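Long-range contacts in saframycin Mx1 synthetase B (Legionella pneumophila subsp. pneumophila, PDB 3LNV), which belongs to the ANL superfamily of AMP-binding enzymes, in which a large N-terminal domain is followed by a smaller C-terminal one: residues Tyr327-Ala332 with Leu438-Leu443; Leu373-Asn378 with Glu450-Gly455; Ile91-Tyr96 with Leu172-Gly177. All coordinates share one frame; numbering follows the deposited sequence.

In the fold
From the N terminus, contact 3 comes first. Its loop opens at strand 91-95 and closes where strand 169-174, which leads into the phosphate-binding loop, runs beside edge strand 91-95. Contact 1 opens later, at the end of strand 323-328, and contact 2 opens at strand 371-374. Contact 1 closes at 438-443 before contact 2 closes at 450-455, so these two loops cross. Strands 442-447 and 450-456 are neighbours in one antiparallel sheet, and Tyr-327 packs on Leu-451 and Ser-376. Contact 3 touches contact 1 through Gln-173 and Thr-175, while contacts 2 and 3 lie about 26 Å apart between centres. All three reach 1ZZ.

Contact 1: Tyr327-Ala332 with Leu438-Leu443; sequences YGLAEA and LRTGDL. With 1ZZ (5'-O-[(S)-(dodecanoyloxy)(hydroxy)phosphoryl]adenosine), chain B; POP (pyrophosphate 2-), chain C.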
loop_
_atom_site.group_PDB
_atom_site.type_symbol
_atom_site.label_atom_id
_atom_site.label_comp_id
_atom_site.label_asym_id
_atom_site.label_seq_id
_atom_site.Cartn_x
_atom_site.Cartn_y
_atom_site.Cartn_z
ATOM N N TYR A 327 2.410 -2.239 -11.555
ATOM C CA TYR A 327 3.521 -1.520 -10.962
ATOM C C TYR A 327 3.149 -0.052 -10.871
ATOM O O TYR A 327 2.490 0.492 -11.767
ATOM C CB TYR A 327 4.803 -1.702 -11.796
ATOM C CG TYR A 327 5.876 -0.657 -11.531
ATOM C CD1 TYR A 327 6.792 -0.819 -10.490
ATOM C CD2 TYR A 327 5.965 0.495 -12.313
ATOM C CE1 TYR A 327 7.777 0.129 -10.241
ATOM C CE2 TYR A 327 6.934 1.471 -12.051
ATOM C CZ TYR A 327 7.842 1.272 -11.031
ATOM O OH TYR A 327 8.799 2.230 -10.799
ATOM N N GLY A 328 3.567 0.576 -9.776
ATOM C CA GLY A 328 3.408 2.015 -9.600
ATOM C C GLY A 328 4.032 2.488 -8.300
ATOM O O GLY A 328 4.589 1.699 -7.538
ATOM N N LEU A 329 3.940 3.783 -8.047
ATOM C CA LEU A 329 4.510 4.355 -6.840
ATOM C C LEU A 329 3.843 5.697 -6.566
ATOM O O LEU A 329 3.286 6.333 -7.470
ATOM C CB LEU A 329 6.026 4.511 -6.976
ATOM C CG LEU A 329 6.561 5.578 -7.946
ATOM C CD1 LEU A 329 8.012 5.861 -7.663
ATOM C CD2 LEU A 329 6.359 5.184 -9.439
ATOM N N ALA A 330 3.895 6.126 -5.321
ATOM C CA ALA A 330 3.247 7.367 -4.913
ATOM C C ALA A 330 3.664 8.610 -5.731
ATOM O O ALA A 330 2.827 9.459 -6.010
ATOM C CB ALA A 330 3.472 7.593 -3.418
ATOM N N GLU A 331 4.937 8.709 -6.141
ATOM C CA GLU A 331 5.422 9.876 -6.894
ATOM C C GLU A 331 4.779 9.987 -8.263
ATOM O O GLU A 331 4.749 11.059 -8.884
ATOM C CB GLU A 331 6.962 9.824 -7.069
ATOM C CG GLU A 331 7.755 10.067 -5.791
ATOM C CD GLU A 331 8.025 8.804 -4.974
ATOM O OE1 GLU A 331 7.279 7.803 -5.083
ATOM O OE2 GLU A 331 8.987 8.837 -4.193
ATOM N N ALA A 332 4.261 8.866 -8.738
ATOM C CA ALA A 332 3.501 8.849 -9.979
ATOM C C ALA A 332 2.009 8.716 -9.695
ATOM O O ALA A 332 1.272 8.159 -10.499
ATOM C CB ALA A 332 3.988 7.714 -10.880
ATOM N N LEU A 438 10.100 11.644 -13.844
ATOM C CA LEU A 438 10.287 11.092 -12.507
ATOM C C LEU A 438 11.283 9.939 -12.550
ATOM O O LEU A 438 11.135 9.014 -13.343
ATOM C CB LEU A 438 8.960 10.566 -11.963
ATOM C CG LEU A 438 8.994 9.676 -10.727
ATOM C CD1 LEU A 438 9.335 10.450 -9.450
ATOM C CD2 LEU A 438 7.633 9.010 -10.607
ATOM N N ARG A 439 12.293 10.001 -11.685
ATOM C CA ARG A 439 13.236 8.905 -11.506
ATOM C C ARG A 439 12.760 8.073 -10.314
ATOM O O ARG A 439 12.675 8.567 -9.215
ATOM C CB ARG A 439 14.662 9.465 -11.271
ATOM C CG ARG A 439 15.149 10.439 -12.333
ATOM C CD ARG A 439 16.622 10.878 -12.051
ATOM N NE ARG A 439 17.495 9.710 -12.004
ATOM C CZ ARG A 439 18.828 9.745 -12.025
ATOM N NH1 ARG A 439 19.496 10.908 -12.062
ATOM N NH2 ARG A 439 19.493 8.607 -11.994
ATOM N N THR A 440 12.419 6.814 -10.545
ATOM C CA THR A 440 11.694 6.011 -9.551
ATOM C C THR A 440 12.537 5.397 -8.448
ATOM O O THR A 440 12.018 5.114 -7.356
ATOM C CB THR A 440 10.959 4.866 -10.225
ATOM O OG1 THR A 440 11.909 3.979 -10.816
ATOM C CG2 THR A 440 10.020 5.409 -11.301
ATOM N N GLY A 441 13.825 5.204 -8.738
ATOM C CA GLY A 441 14.740 4.508 -7.840
ATOM C C GLY A 441 14.754 3.017 -8.148
ATOM O O GLY A 441 15.530 2.244 -7.582
ATOM N N ASP A 442 13.875 2.627 -9.056
ATOM C CA ASP A 442 13.629 1.225 -9.374
ATOM C C ASP A 442 14.415 0.794 -10.608
ATOM O O ASP A 442 14.594 1.580 -11.550
ATOM C CB ASP A 442 12.114 1.006 -9.612
ATOM C CG ASP A 442 11.283 1.216 -8.338
ATOM O OD1 ASP A 442 11.779 0.858 -7.237
ATOM O OD2 ASP A 442 10.134 1.723 -8.437
ATOM N N LEU A 443 14.844 -0.466 -10.624
ATOM C CA LEU A 443 15.554 -1.007 -11.772
ATOM C C LEU A 443 14.660 -1.998 -12.499
ATOM O O LEU A 443 13.917 -2.742 -11.877
ATOM C CB LEU A 443 16.862 -1.713 -11.341
ATOM C CG LEU A 443 17.977 -0.861 -10.732
ATOM C CD1 LEU A 443 19.069 -1.697 -10.047
ATOM C CD2 LEU A 443 18.587 0.066 -11.785
HETATM P P 1ZZ B . 4.815 3.049 -2.707
HETATM C C1 1ZZ B . -8.154 -0.589 -8.618
HETATM N N1 1ZZ B . 6.844 -1.839 -6.278
HETATM O O1 1ZZ B . 3.620 0.311 -3.816
HETATM C C2 1ZZ B . -6.812 -1.212 -8.245
HETATM N N2 1ZZ B . 5.075 -2.326 -7.503
HETATM O O2 1ZZ B . 3.449 2.675 -3.606
HETATM C C3 1ZZ B . -5.702 -0.179 -8.392
HETATM N N3 1ZZ B . 8.283 -3.795 -7.065
HETATM O O3 1ZZ B . 5.344 4.270 -3.079
HETATM C C4 1ZZ B . -4.501 -0.302 -7.477
HETATM N N4 1ZZ B . 7.197 -5.153 -8.692
HETATM O O4 1ZZ B . 4.418 3.047 -1.200
HETATM C C5 1ZZ B . -3.378 -0.117 -8.552
HETATM N N5 1ZZ B . 5.058 -4.779 -9.396
HETATM O O5 1ZZ B . 5.975 1.989 -3.107
HETATM C C6 1ZZ B . -2.006 -0.786 -8.230
HETATM O O6 1ZZ B . 7.140 -0.317 -4.351
HETATM C C7 1ZZ B . -0.677 -0.377 -8.872
HETATM O O7 1ZZ B . 9.804 -0.476 -5.488
HETATM C C8 1ZZ B . 0.485 0.293 -8.073
HETATM O O8 1ZZ B . 8.961 1.921 -6.284
HETATM C C9 1ZZ B . 0.942 -0.430 -6.820
HETATM C C10 1ZZ B . 2.323 0.063 -6.277
HETATM C C11 1ZZ B . 2.201 1.350 -5.427
HETATM C C12 1ZZ B . 3.372 1.510 -4.430
HETATM C C13 1ZZ B . 6.406 1.821 -4.441
HETATM C C14 1ZZ B . 7.456 0.896 -4.623
HETATM C C15 1ZZ B . 8.237 0.863 -5.995
HETATM C C16 1ZZ B . 8.832 -0.332 -5.994
HETATM C C17 1ZZ B . 7.710 -1.114 -5.456
HETATM C C18 1ZZ B . 5.538 -1.479 -6.719
HETATM C C19 1ZZ B . 6.130 -3.280 -7.750
HETATM C C20 1ZZ B . 7.136 -2.987 -7.030
HETATM C C21 1ZZ B . 8.312 -4.857 -7.826
HETATM C C22 1ZZ B . 6.176 -4.510 -8.605
HETATM P P1 POP C . 9.991 4.672 -0.529
HETATM O O1 POP C . 8.751 3.799 -0.504
HETATM O O2 POP C . 10.088 5.531 0.710
HETATM O O3 POP C . 11.254 3.843 -0.496
HETATM O O POP C . 9.956 5.692 -1.780
HETATM P P2 POP C . 9.539 5.552 -3.338
HETATM O O4 POP C . 8.015 5.737 -3.504
HETATM O O5 POP C . 9.967 4.260 -4.003
HETATM O O6 POP C . 10.328 6.669 -3.998
#
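The ring of Tyr-327 meets Asp-442 at its edge. Asp-442 OD2 lies in the ring plane there, and the carboxylate is turned 75° from the ring. Atom C19 of the 1ZZ base also sits at the ring edge. Tyr-327 OH donates to Asp-442 OD2 over 2.8 Å, and OD2 receives it on its anti lone pair, away from OD1. The same carboxylate takes up the ribose. OD1 of Asp-442 accepts from O7 of 1ZZ at 3.0 Å, and OD2 accepts from O8, a bond of doubtful length. The tyrosine bond is consistent with orienting the carboxylate toward the ribose. Asp-442 is also set by its backbone: its N donates to Thr-440 OG1, an ST turn round the corner at Gly-441. That hydroxyl bonds Ile-402 O as well. The methyl CG2 of Thr-440 touches Tyr-327 OH at 3.4 Å.

Next to this polar part, toward Leu-438, the contact is apolar. Leu-329 crosses Thr-440 at about a right angle, CD1 to CB, and meets Leu-438 tip to tip, CD2 to CD2, at 4.2 Å. A chi1 of 167° swings the isobutyl end of Leu-438 to the Glu-331 side, where CD1 comes within 3.4 Å of Glu-331 CB. CD2 of Leu-438 lies 3.9 Å from Ala-332 CB. Glu-331 bends at chi2, bringing its carboxylate beside the pyrophosphate; OE2 is also bonded to Tyr-413 OH. Ala-330 N donates almost straight to O3 of 1ZZ. The sequences YGLAEA and RTGDL match the patterns of core motifs A5 and A7 of the superfamily, joined here at the nucleotide site.

Contact 2: Leu373-Asn378 with Glu450-Gly455; sequences LVSSGN and ELYVTG. With 1ZZ (5'-O-[(S)-(dodecanoyloxy)(hydroxy)phosphoryl]adenosine), chain B.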
loop_
_atom_site.group_PDB
_atom_site.type_symbol
_atom_site.label_atom_id
_atom_site.label_comp_id
_atom_site.label_asym_id
_atom_site.label_seq_id
_atom_site.Cartn_x
_atom_site.Cartn_y
_atom_site.Cartn_z
ATOM N N LEU A 373 10.930 -14.124 -13.845
ATOM C CA LEU A 373 10.428 -12.806 -13.509
ATOM C C LEU A 373 9.020 -12.675 -14.073
ATOM O O LEU A 373 8.741 -13.149 -15.175
ATOM C CB LEU A 373 11.348 -11.720 -14.066
ATOM C CG LEU A 373 12.714 -11.707 -13.370
ATOM C CD1 LEU A 373 13.608 -10.649 -13.967
ATOM C CD2 LEU A 373 12.533 -11.497 -11.854
ATOM N N VAL A 374 8.120 -12.086 -13.293
ATOM C CA VAL A 374 6.767 -11.827 -13.786
ATOM C C VAL A 374 6.731 -10.434 -14.383
ATOM O O VAL A 374 7.381 -9.537 -13.851
ATOM C CB VAL A 374 5.722 -11.951 -12.656
ATOM C CG1 VAL A 374 4.314 -11.638 -13.174
ATOM C CG2 VAL A 374 5.776 -13.340 -12.009
ATOM N N SER A 375 6.012 -10.261 -15.497
ATOM C CA SER A 375 5.745 -8.946 -16.084
ATOM C C SER A 375 4.802 -8.118 -15.202
ATOM O O SER A 375 3.855 -8.650 -14.677
ATOM C CB SER A 375 5.061 -9.091 -17.442
ATOM O OG SER A 375 4.629 -7.819 -17.916
ATOM N N SER A 376 5.065 -6.822 -15.071
ATOM C CA SER A 376 4.172 -5.932 -14.339
ATOM C C SER A 376 3.287 -5.191 -15.347
ATOM O O SER A 376 2.592 -4.241 -14.992
ATOM C CB SER A 376 4.968 -4.929 -13.484
ATOM O OG SER A 376 5.642 -5.565 -12.395
ATOM N N GLY A 377 3.340 -5.618 -16.612
ATOM C CA GLY A 377 2.408 -5.145 -17.632
ATOM C C GLY A 377 2.941 -4.131 -18.627
ATOM O O GLY A 377 4.133 -3.850 -18.674
ATOM N N ASN A 378 2.047 -3.558 -19.424
ATOM C CA ASN A 378 2.432 -2.509 -20.370
ATOM C C ASN A 378 2.455 -1.145 -19.686
ATOM O O ASN A 378 1.732 -0.928 -18.726
ATOM C CB ASN A 378 1.423 -2.440 -21.518
ATOM C CG ASN A 378 1.290 -3.751 -22.243
ATOM O OD1 ASN A 378 2.244 -4.218 -22.868
ATOM N ND2 ASN A 378 0.119 -4.370 -22.146
ATOM N N GLU A 450 6.676 -4.848 -22.285
ATOM C CA GLU A 450 6.275 -5.204 -20.925
ATOM C C GLU A 450 7.418 -4.820 -20.009
ATOM O O GLU A 450 8.589 -5.057 -20.341
ATOM C CB GLU A 450 6.048 -6.709 -20.807
ATOM C CG GLU A 450 5.191 -7.298 -21.935
ATOM C CD GLU A 450 3.782 -7.623 -21.510
ATOM O OE1 GLU A 450 3.528 -7.729 -20.292
ATOM O OE2 GLU A 450 2.923 -7.816 -22.398
ATOM N N LEU A 451 7.076 -4.237 -18.863
ATOM C CA LEU A 451 8.063 -3.860 -17.861
ATOM C C LEU A 451 8.324 -5.029 -16.924
ATOM O O LEU A 451 7.400 -5.552 -16.310
ATOM C CB LEU A 451 7.554 -2.669 -17.028
ATOM C CG LEU A 451 8.485 -2.186 -15.906
ATOM C CD1 LEU A 451 9.832 -1.670 -16.468
ATOM C CD2 LEU A 451 7.800 -1.101 -15.018
ATOM N N TYR A 452 9.590 -5.408 -16.795
ATOM C CA TYR A 452 10.014 -6.357 -15.773
ATOM C C TYR A 452 10.848 -5.610 -14.752
ATOM O O TYR A 452 11.934 -5.099 -15.063
ATOM C CB TYR A 452 10.815 -7.521 -16.398
ATOM C CG TYR A 452 9.936 -8.400 -17.233
ATOM C CD1 TYR A 452 9.457 -9.616 -16.738
ATOM C CD2 TYR A 452 9.531 -7.996 -18.510
ATOM C CE1 TYR A 452 8.627 -10.414 -17.495
ATOM C CE2 TYR A 452 8.692 -8.788 -19.267
ATOM C CZ TYR A 452 8.252 -9.988 -18.760
ATOM O OH TYR A 452 7.412 -10.759 -19.531
ATOM N N VAL A 453 10.337 -5.537 -13.522
ATOM C CA VAL A 453 11.045 -4.838 -12.468
ATOM C C VAL A 453 12.056 -5.801 -11.872
ATOM O O VAL A 453 11.702 -6.917 -11.509
ATOM C CB VAL A 453 10.064 -4.371 -11.375
ATOM C CG1 VAL A 453 10.816 -3.731 -10.229
ATOM C CG2 VAL A 453 9.052 -3.396 -11.974
ATOM N N THR A 454 13.313 -5.387 -11.753
ATOM C CA THR A 454 14.329 -6.325 -11.299
ATOM C C THR A 454 14.862 -6.057 -9.905
ATOM O O THR A 454 15.362 -6.962 -9.260
ATOM C CB THR A 454 15.493 -6.406 -12.279
ATOM O OG1 THR A 454 15.978 -5.080 -12.535
ATOM C CG2 THR A 454 15.021 -7.068 -13.580
ATOM N N GLY A 455 14.734 -4.821 -9.443
ATOM C CA GLY A 455 15.252 -4.436 -8.142
ATOM C C GLY A 455 15.260 -2.931 -7.902
ATOM O O GLY A 455 14.457 -2.195 -8.473
HETATM P P 1ZZ B . 4.815 3.049 -2.707
HETATM C C1 1ZZ B . -8.154 -0.589 -8.618
HETATM N N1 1ZZ B . 6.844 -1.839 -6.278
HETATM O O1 1ZZ B . 3.620 0.311 -3.816
HETATM C C2 1ZZ B . -6.812 -1.212 -8.245
HETATM N N2 1ZZ B . 5.075 -2.326 -7.503
HETATM O O2 1ZZ B . 3.449 2.675 -3.606
HETATM C C3 1ZZ B . -5.702 -0.179 -8.392
HETATM N N3 1ZZ B . 8.283 -3.795 -7.065
HETATM O O3 1ZZ B . 5.344 4.270 -3.079
HETATM C C4 1ZZ B . -4.501 -0.302 -7.477
HETATM N N4 1ZZ B . 7.197 -5.153 -8.692
HETATM O O4 1ZZ B . 4.418 3.047 -1.200
HETATM C C5 1ZZ B . -3.378 -0.117 -8.552
HETATM N N5 1ZZ B . 5.058 -4.779 -9.396
HETATM O O5 1ZZ B . 5.975 1.989 -3.107
HETATM C C6 1ZZ B . -2.006 -0.786 -8.230
HETATM O O6 1ZZ B . 7.140 -0.317 -4.351
HETATM C C7 1ZZ B . -0.677 -0.377 -8.872
HETATM O O7 1ZZ B . 9.804 -0.476 -5.488
HETATM C C8 1ZZ B . 0.485 0.293 -8.073
HETATM O O8 1ZZ B . 8.961 1.921 -6.284
HETATM C C9 1ZZ B . 0.942 -0.430 -6.820
HETATM C C10 1ZZ B . 2.323 0.063 -6.277
HETATM C C11 1ZZ B . 2.201 1.350 -5.427
HETATM C C12 1ZZ B . 3.372 1.510 -4.430
HETATM C C13 1ZZ B . 6.406 1.821 -4.441
HETATM C C14 1ZZ B . 7.456 0.896 -4.623
HETATM C C15 1ZZ B . 8.237 0.863 -5.995
HETATM C C16 1ZZ B . 8.832 -0.332 -5.994
HETATM C C17 1ZZ B . 7.710 -1.114 -5.456
HETATM C C18 1ZZ B . 5.538 -1.479 -6.719
HETATM C C19 1ZZ B . 6.130 -3.280 -7.750
HETATM C C20 1ZZ B . 7.136 -2.987 -7.030
HETATM C C21 1ZZ B . 8.312 -4.857 -7.826
HETATM C C22 1ZZ B . 6.176 -4.510 -8.605
HETATM O O HOH W 1 7.894 -6.978 -12.659
#
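At the adenine end of the nucleotide pocket, the turn at Ser-375 to Gly-377 lies along strand 450-456. Leu-451 uses both backbone polar groups. Its O accepts from Ser-376 N at 2.9 Å, and its N donates to Gly-377 O at 3.0 Å. The turn is braced by Ser-375. With OG anti to the backbone N (chi1 172°), this hydroxyl accepts from Gly-377 N, which makes an ST turn. Ser-375 OG donates to Glu-450 OE1 at 2.6 Å, on the anti lone pair of that oxygen. Two bonds therefore fix the rotation of the hydroxyl.

Tyr-452 lies against the backbone before the turn. Ser-375 CA sits 3.5 Å above one face of the ring, toward the rim, and Leu-373 O lies in the ring plane at its edge. Phe-445 meets this ring nearly parallel, and Leu-373 CB packs on CD1 of Tyr-452.

One step further along the pairing a water stands between the backbones. It donates to Val-374 O, accepts from Val-453 N at 3.0 Å and bonds Ser-376 OG at 2.7 Å. That hydroxyl also receives a weak bond from N5 of 1ZZ. Val-453 CG1 touches C21 of the base at 3.6 Å. Further along, Thr-454 and Gly-455 form a classic beta bulge facing Leu-443. Ser-376 and Val-453 thus line the adenine end of the pocket of this ANL enzyme, on a turn docked antiparallel to strand 450-456.

Contact 3: Ile91-Tyr96 with Leu172-Gly177; sequences IAVPIY and LQYTSG. With POP (pyrophosphate 2-), chain C; 1ZZ (5'-O-[(S)-(dodecanoyloxy)(hydroxy)phosphoryl]adenosine), chain B.
Ile-91 starts the contact with its CG2 methyl, 3.8 Å from Leu-172 CG. The two side chains slant across each other, and both ends are buried. Ala-92 carries the direct backbone bond: its O accepts from Leu-172 N at 2.9 Å. Ala-92 is also backbone-bonded to Ala-170, so strand 169-174 runs beside strand 91-95. The N-to-C directions differ by 24°, a parallel pairing.

Val-93 divides its methyls between two partners. CG1 is anti to the backbone N (chi1 -174°) and meets the ring edge of Tyr-174 at CE1, 3.7 Å away. CG2 lies 4.0 Å from Leu-172 CD1, the two side chains running alongside and pointing the same way. The far end of Tyr-174 is held by a bond between its OH and Asn-113 ND2. Leu-172 is covered further by Trp-414 and Met-186.

Pro-94 has no N-H to give. Its CD instead lies 3.4 Å from Leu-172 O. A water takes over the pairing here. It donates to Pro-94 O at 2.7 Å and, over a longer distance, to Leu-172 O, and it accepts from Tyr-174 N. The strands part at this point. Strand 91-95 goes on to Ile-95, which packs on helix 105-114.

Beyond Tyr-174 the segment 172-177 turns to the phosphates. Thr-175 OG1 donates to O2 of the pyrophosphate at 2.9 Å, and Gly-177 N adds only weak bonds to it. Ser-176 OG is placed beside O4 of 1ZZ, too close in the model to be read literally. LQYTSG matches the first part of core motif A3, the glycine- and serine/threonine-rich phosphate-binding loop of the ANL superfamily, here carried on a strand docked at a sheet edge.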
loop_
_atom_site.group_PDB
_atom_site.type_symbol
_atom_site.label_atom_id
_atom_site.label_comp_id
_atom_site.label_asym_id
_atom_site.label_seq_id
_atom_site.Cartn_x
_atom_site.Cartn_y
_atom_site.Cartn_z
ATOM N N ILE A 91 -5.248 20.765 2.033
ATOM C CA ILE A 91 -4.478 19.633 1.570
ATOM C C ILE A 91 -4.596 18.559 2.638
ATOM O O ILE A 91 -4.127 18.743 3.771
ATOM C CB ILE A 91 -3.013 20.058 1.386
ATOM C CG1 ILE A 91 -2.903 21.071 0.250
ATOM C CG2 ILE A 91 -2.137 18.873 1.107
ATOM C CD1 ILE A 91 -1.537 21.746 0.211
ATOM N N ALA A 92 -5.282 17.471 2.318
ATOM C CA ALA A 92 -5.416 16.385 3.269
ATOM C C ALA A 92 -4.090 15.682 3.513
ATOM O O ALA A 92 -3.323 15.454 2.577
ATOM C CB ALA A 92 -6.436 15.362 2.749
ATOM N N VAL A 93 -3.844 15.280 4.758
ATOM C CA VAL A 93 -2.644 14.516 5.078
ATOM C C VAL A 93 -3.014 13.264 5.881
ATOM O O VAL A 93 -3.051 13.283 7.109
ATOM C CB VAL A 93 -1.613 15.363 5.851
ATOM C CG1 VAL A 93 -0.318 14.573 6.032
ATOM C CG2 VAL A 93 -1.352 16.714 5.110
ATOM N N PRO A 94 -3.328 12.174 5.175
ATOM C CA PRO A 94 -3.785 10.939 5.823
ATOM C C PRO A 94 -2.616 10.216 6.476
ATOM O O PRO A 94 -1.591 10.016 5.821
ATOM C CB PRO A 94 -4.310 10.091 4.651
ATOM C CG PRO A 94 -4.371 10.980 3.493
ATOM C CD PRO A 94 -3.455 12.128 3.713
ATOM N N ILE A 95 -2.746 9.842 7.741
ATOM C CA ILE A 95 -1.718 8.978 8.322
ATOM C C ILE A 95 -2.302 7.795 9.078
ATOM O O ILE A 95 -3.377 7.890 9.648
ATOM C CB ILE A 95 -0.733 9.745 9.229
ATOM C CG1 ILE A 95 -1.444 10.248 10.493
ATOM C CG2 ILE A 95 -0.059 10.878 8.439
ATOM C CD1 ILE A 95 -0.500 10.738 11.578
ATOM N N TYR A 96 -1.576 6.686 9.055
ATOM C CA TYR A 96 -1.887 5.511 9.871
ATOM C C TYR A 96 -1.972 5.960 11.321
ATOM O O TYR A 96 -1.046 6.578 11.822
ATOM C CB TYR A 96 -0.739 4.500 9.696
ATOM C CG TYR A 96 -0.915 3.149 10.367
ATOM C CD1 TYR A 96 -2.066 2.393 10.163
ATOM C CD2 TYR A 96 0.093 2.615 11.174
ATOM C CE1 TYR A 96 -2.229 1.144 10.761
ATOM C CE2 TYR A 96 -0.058 1.361 11.778
ATOM C CZ TYR A 96 -1.225 0.630 11.568
ATOM O OH TYR A 96 -1.387 -0.613 12.151
ATOM N N LEU A 172 -1.378 15.142 0.464
ATOM C CA LEU A 172 -0.018 14.605 0.501
ATOM C C LEU A 172 -0.083 13.091 0.726
ATOM O O LEU A 172 -0.855 12.621 1.548
ATOM C CB LEU A 172 0.803 15.242 1.630
ATOM C CG LEU A 172 1.022 16.751 1.684
ATOM C CD1 LEU A 172 1.977 17.130 2.846
ATOM C CD2 LEU A 172 1.571 17.264 0.342
ATOM N N GLN A 173 0.724 12.315 0.018
ATOM C CA GLN A 173 0.837 10.904 0.411
ATOM C C GLN A 173 2.280 10.541 0.718
ATOM O O GLN A 173 3.156 10.613 -0.146
ATOM C CB GLN A 173 0.153 9.909 -0.562
ATOM C CG GLN A 173 0.449 10.060 -2.034
ATOM C CD GLN A 173 0.125 8.791 -2.875
ATOM O OE1 GLN A 173 -0.225 7.723 -2.344
ATOM N NE2 GLN A 173 0.290 8.909 -4.188
ATOM N N TYR A 174 2.513 10.190 1.973
ATOM C CA TYR A 174 3.834 9.829 2.453
ATOM C C TYR A 174 4.263 8.445 2.029
ATOM O O TYR A 174 3.577 7.466 2.323
ATOM C CB TYR A 174 3.897 9.974 3.971
ATOM C CG TYR A 174 4.008 11.419 4.328
ATOM C CD1 TYR A 174 2.873 12.186 4.529
ATOM C CD2 TYR A 174 5.248 12.038 4.377
ATOM C CE1 TYR A 174 2.965 13.528 4.800
ATOM C CE2 TYR A 174 5.356 13.373 4.660
ATOM C CZ TYR A 174 4.220 14.112 4.870
ATOM O OH TYR A 174 4.330 15.444 5.149
ATOM N N THR A 175 5.409 8.366 1.351
ATOM C CA THR A 175 5.867 7.081 0.805
ATOM C C THR A 175 5.870 5.992 1.884
ATOM O O THR A 175 5.840 6.289 3.089
ATOM C CB THR A 175 7.239 7.188 0.059
ATOM O OG1 THR A 175 8.226 7.762 0.912
ATOM C CG2 THR A 175 7.109 8.066 -1.169
ATOM N N SER A 176 5.870 4.734 1.453
ATOM C CA SER A 176 5.768 3.621 2.390
ATOM C C SER A 176 6.972 3.550 3.337
ATOM O O SER A 176 6.829 3.187 4.504
ATOM C CB SER A 176 5.595 2.292 1.634
ATOM O OG SER A 176 4.337 2.224 0.964
ATOM N N GLY A 177 8.157 3.900 2.834
ATOM C CA GLY A 177 9.389 3.649 3.565
ATOM C C GLY A 177 10.452 4.721 3.501
ATOM O O GLY A 177 11.528 4.536 2.909
HETATM P P1 POP C . 9.991 4.672 -0.529
HETATM O O1 POP C . 8.751 3.799 -0.504
HETATM O O2 POP C . 10.088 5.531 0.710
HETATM O O3 POP C . 11.254 3.843 -0.496
HETATM O O POP C . 9.956 5.692 -1.780
HETATM P P2 POP C . 9.539 5.552 -3.338
HETATM O O4 POP C . 8.015 5.737 -3.504
HETATM O O5 POP C . 9.967 4.260 -4.003
HETATM O O6 POP C . 10.328 6.669 -3.998
HETATM P P 1ZZ B . 4.815 3.049 -2.707
HETATM C C1 1ZZ B . -8.154 -0.589 -8.618
HETATM N N1 1ZZ B . 6.844 -1.839 -6.278
HETATM O O1 1ZZ B . 3.620 0.311 -3.816
HETATM C C2 1ZZ B . -6.812 -1.212 -8.245
HETATM N N2 1ZZ B . 5.075 -2.326 -7.503
HETATM O O2 1ZZ B . 3.449 2.675 -3.606
HETATM C C3 1ZZ B . -5.702 -0.179 -8.392
HETATM N N3 1ZZ B . 8.283 -3.795 -7.065
HETATM O O3 1ZZ B . 5.344 4.270 -3.079
HETATM C C4 1ZZ B . -4.501 -0.302 -7.477
HETATM N N4 1ZZ B . 7.197 -5.153 -8.692
HETATM O O4 1ZZ B . 4.418 3.047 -1.200
HETATM C C5 1ZZ B . -3.378 -0.117 -8.552
HETATM N N5 1ZZ B . 5.058 -4.779 -9.396
HETATM O O5 1ZZ B . 5.975 1.989 -3.107
HETATM C C6 1ZZ B . -2.006 -0.786 -8.230
HETATM O O6 1ZZ B . 7.140 -0.317 -4.351
HETATM C C7 1ZZ B . -0.677 -0.377 -8.872
HETATM O O7 1ZZ B . 9.804 -0.476 -5.488
HETATM C C8 1ZZ B . 0.485 0.293 -8.073
HETATM O O8 1ZZ B . 8.961 1.921 -6.284
HETATM C C9 1ZZ B . 0.942 -0.430 -6.820
HETATM C C10 1ZZ B . 2.323 0.063 -6.277
HETATM C C11 1ZZ B . 2.201 1.350 -5.427
HETATM C C12 1ZZ B . 3.372 1.510 -4.430
HETATM C C13 1ZZ B . 6.406 1.821 -4.441
HETATM C C14 1ZZ B . 7.456 0.896 -4.623
HETATM C C15 1ZZ B . 8.237 0.863 -5.995
HETATM C C16 1ZZ B . 8.832 -0.332 -5.994
HETATM C C17 1ZZ B . 7.710 -1.114 -5.456
HETATM C C18 1ZZ B . 5.538 -1.479 -6.719
HETATM C C19 1ZZ B . 6.130 -3.280 -7.750
HETATM C C20 1ZZ B . 7.136 -2.987 -7.030
HETATM C C21 1ZZ B . 8.312 -4.857 -7.826
HETATM C C22 1ZZ B . 6.176 -4.510 -8.605
HETATM O O HOH W 2 -0.151 10.086 3.512
#